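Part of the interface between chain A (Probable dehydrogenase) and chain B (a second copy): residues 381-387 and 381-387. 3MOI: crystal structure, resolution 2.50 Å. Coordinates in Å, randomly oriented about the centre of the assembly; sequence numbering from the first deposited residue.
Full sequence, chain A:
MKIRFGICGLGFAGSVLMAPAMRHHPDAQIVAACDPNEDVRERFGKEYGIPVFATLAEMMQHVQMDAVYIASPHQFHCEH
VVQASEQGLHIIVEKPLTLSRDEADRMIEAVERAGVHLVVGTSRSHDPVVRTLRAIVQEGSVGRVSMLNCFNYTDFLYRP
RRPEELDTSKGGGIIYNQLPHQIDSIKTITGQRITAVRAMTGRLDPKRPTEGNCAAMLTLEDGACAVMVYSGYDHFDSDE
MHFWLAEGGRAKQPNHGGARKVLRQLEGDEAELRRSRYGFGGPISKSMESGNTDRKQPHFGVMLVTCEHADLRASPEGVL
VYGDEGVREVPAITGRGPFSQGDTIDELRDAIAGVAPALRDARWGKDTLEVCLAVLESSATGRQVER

Chain A 381-387: TGRQVER
Chain B (381-387) TGRQVER

Two equivalent salt bridges, generated by the exact two-fold axis that relates the copies, anchor this contact: Arg383(A) NH1 lies 2.8 Å from Glu386(B) OE2, and Glu386(A) OE2 lies 2.8 Å from Arg383(B) NH1. Each carboxylate oxygen approaches the edge of the guanidinium, near its plane, where the N-H groups point. The same oxygen also accepts a hydrogen bond within its own chain, from Gln384(A) NE2 to Glu386(A) OE2 at 3.2 Å, and likewise in chain B. The amide nitrogen in turn reaches across the interface: Gln384(B) NE2 donates to Gly382(A) O at 2.9 Å (N-H...O angle 144°), with the reciprocal bond from Gln384(A) NE2 to Gly382(B) O also 2.9 Å.

Close to the axis the two arginines meet unfavourably. Arg383(A) NH2 and Arg383(B) NH2 are modelled 2.5 Å apart, although both are donors and carry like charge; the salt bridges place an acidic group beside each guanidinium. Arg383 is strained as well, with chi1 -74° (m), chi2 -102°, chi3 9°, nearly eclipsed, and chi4 102°.

The stretches run roughly antiparallel, their 382-to-386 directions 156° apart, in register at Gln384, whose CA atoms are 6.2 Å apart. The CA-to-CB bonds of Gln384(A) and Gln384(B) point toward the partner stretch (chi1 t, chi2 t, chi3 -75°), and Gln384(A) CB packs 4.3 Å from Gln384(B) CB. Arg383 and Glu386 (chi1 m, chi2 m, chi3 -22°) leave the backbone sideways, their ends turning nearer; the CA-to-CB bond of Val385 (chi1 t) points away.

In each chain Gly382 leaves the preceding helix with phi/psi 78/5, where a CB would jam against the preceding carbonyl oxygen. The chain then extends through Arg383 (-113/148), Gln384 (-63/134), Val385 (-106/120) and Glu386 (-85/139). At this exit Thr381 (chi1 p) accepts a hydrogen bond, Arg383(A) N donating to Thr381(A) OG1 at 3.2 Å, and likewise in chain B. Together the stretches bury 323 Å².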

# COMPACT_ATOMS: atom_id res chain seq x y z
N THR A 381 0.59 -19.98 -9.33
CA THR A 381 1.48 -20.95 -8.69
C THR A 381 1.77 -20.62 -7.22
O THR A 381 2.26 -21.46 -6.51
CB THR A 381 2.83 -20.98 -9.42
OG1 THR A 381 3.50 -19.69 -9.26
CG2 THR A 381 2.68 -21.34 -10.92
N GLY A 382 1.52 -19.39 -6.76
CA GLY A 382 1.93 -18.99 -5.41
C GLY A 382 3.41 -18.64 -5.25
O GLY A 382 3.84 -18.33 -4.15
N ARG A 383 4.20 -18.62 -6.33
CA ARG A 383 5.66 -18.53 -6.18
C ARG A 383 6.11 -17.17 -6.75
O ARG A 383 5.49 -16.62 -7.64
CB ARG A 383 6.37 -19.70 -6.92
CG ARG A 383 6.33 -21.23 -6.31
CD ARG A 383 7.70 -21.64 -5.59
NE ARG A 383 8.41 -20.33 -5.57
CZ ARG A 383 8.59 -19.45 -4.55
NH1 ARG A 383 8.31 -19.71 -3.23
NH2 ARG A 383 9.13 -18.33 -4.90
N GLN A 384 7.16 -16.60 -6.18
CA GLN A 384 7.87 -15.52 -6.82
C GLN A 384 8.45 -16.01 -8.12
O GLN A 384 9.04 -17.06 -8.18
CB GLN A 384 8.98 -15.01 -5.96
CG GLN A 384 9.84 -13.91 -6.65
CD GLN A 384 10.58 -13.05 -5.64
OE1 GLN A 384 9.99 -12.20 -4.98
NE2 GLN A 384 11.85 -13.25 -5.54
N VAL A 385 8.28 -15.24 -9.17
CA VAL A 385 8.71 -15.62 -10.49
C VAL A 385 9.97 -14.80 -10.86
O VAL A 385 9.93 -13.60 -10.87
CB VAL A 385 7.51 -15.39 -11.49
CG1 VAL A 385 7.96 -15.43 -12.92
CG2 VAL A 385 6.38 -16.40 -11.21
N GLU A 386 11.09 -15.44 -11.13
CA GLU A 386 12.31 -14.70 -11.53
C GLU A 386 12.34 -14.41 -13.01
O GLU A 386 12.05 -15.27 -13.78
CB GLU A 386 13.52 -15.54 -11.21
CG GLU A 386 13.63 -15.96 -9.76
CD GLU A 386 13.91 -14.80 -8.81
OE1 GLU A 386 14.42 -13.76 -9.30
OE2 GLU A 386 13.60 -14.92 -7.58
N ARG A 387 12.75 -13.24 -13.43
CA ARG A 387 12.93 -13.07 -14.88
C ARG A 387 14.14 -12.30 -15.39
O ARG A 387 14.90 -11.78 -14.57
CB ARG A 387 11.67 -12.49 -15.46
CG ARG A 387 11.27 -11.14 -14.99
CD ARG A 387 10.18 -10.63 -16.00
NE ARG A 387 10.44 -9.26 -16.12
CZ ARG A 387 10.75 -8.55 -17.19
NH1 ARG A 387 10.64 -8.96 -18.41
NH2 ARG A 387 11.08 -7.30 -16.95
N THR B 381 18.02 -12.67 1.22
CA THR B 381 18.21 -13.59 0.10
C THR B 381 17.49 -13.16 -1.18
O THR B 381 17.78 -13.68 -2.22
CB THR B 381 17.67 -14.98 0.48
OG1 THR B 381 16.23 -14.91 0.66
CG2 THR B 381 18.36 -15.55 1.75
N GLY B 382 16.52 -12.24 -1.10
CA GLY B 382 15.69 -11.92 -2.27
C GLY B 382 14.59 -12.93 -2.60
O GLY B 382 13.88 -12.75 -3.58
N ARG B 383 14.38 -13.95 -1.77
CA ARG B 383 13.49 -15.06 -2.17
C ARG B 383 12.26 -15.03 -1.26
O ARG B 383 12.31 -14.60 -0.12
CB ARG B 383 14.23 -16.42 -2.06
CG ARG B 383 15.39 -16.85 -3.15
CD ARG B 383 14.85 -17.91 -4.24
NE ARG B 383 13.39 -17.90 -3.93
CZ ARG B 383 12.36 -17.29 -4.58
NH1 ARG B 383 12.46 -16.71 -5.82
NH2 ARG B 383 11.22 -17.37 -3.97
N GLN B 384 11.11 -15.44 -1.79
CA GLN B 384 9.97 -15.77 -0.96
C GLN B 384 10.33 -16.94 -0.07
O GLN B 384 10.90 -17.91 -0.51
CB GLN B 384 8.78 -16.16 -1.79
CG GLN B 384 7.57 -16.63 -0.94
CD GLN B 384 6.26 -16.49 -1.70
OE1 GLN B 384 5.74 -15.40 -1.88
NE2 GLN B 384 5.73 -17.59 -2.13
N VAL B 385 10.01 -16.83 1.20
CA VAL B 385 10.37 -17.83 2.18
C VAL B 385 9.09 -18.63 2.55
O VAL B 385 8.13 -18.08 2.99
CB VAL B 385 11.02 -17.10 3.42
CG1 VAL B 385 11.10 -18.00 4.61
CG2 VAL B 385 12.39 -16.51 3.03
N GLU B 386 9.07 -19.93 2.34
CA GLU B 386 7.90 -20.75 2.71
C GLU B 386 7.95 -21.17 4.16
O GLU B 386 8.97 -21.60 4.62
CB GLU B 386 7.88 -22.01 1.88
CG GLU B 386 7.88 -21.76 0.38
CD GLU B 386 6.58 -21.13 -0.12
OE1 GLU B 386 5.55 -21.28 0.59
OE2 GLU B 386 6.59 -20.49 -1.22
N ARG B 387 6.86 -21.15 4.88
CA ARG B 387 6.92 -21.74 6.23
C ARG B 387 5.74 -22.58 6.72
O ARG B 387 4.75 -22.68 6.00
CB ARG B 387 7.23 -20.66 7.22
CG ARG B 387 6.24 -19.56 7.36
CD ARG B 387 6.61 -18.81 8.69
NE ARG B 387 5.36 -18.46 9.23
CZ ARG B 387 4.83 -18.78 10.40
NH1 ARG B 387 5.48 -19.31 11.38
NH2 ARG B 387 3.58 -18.41 10.56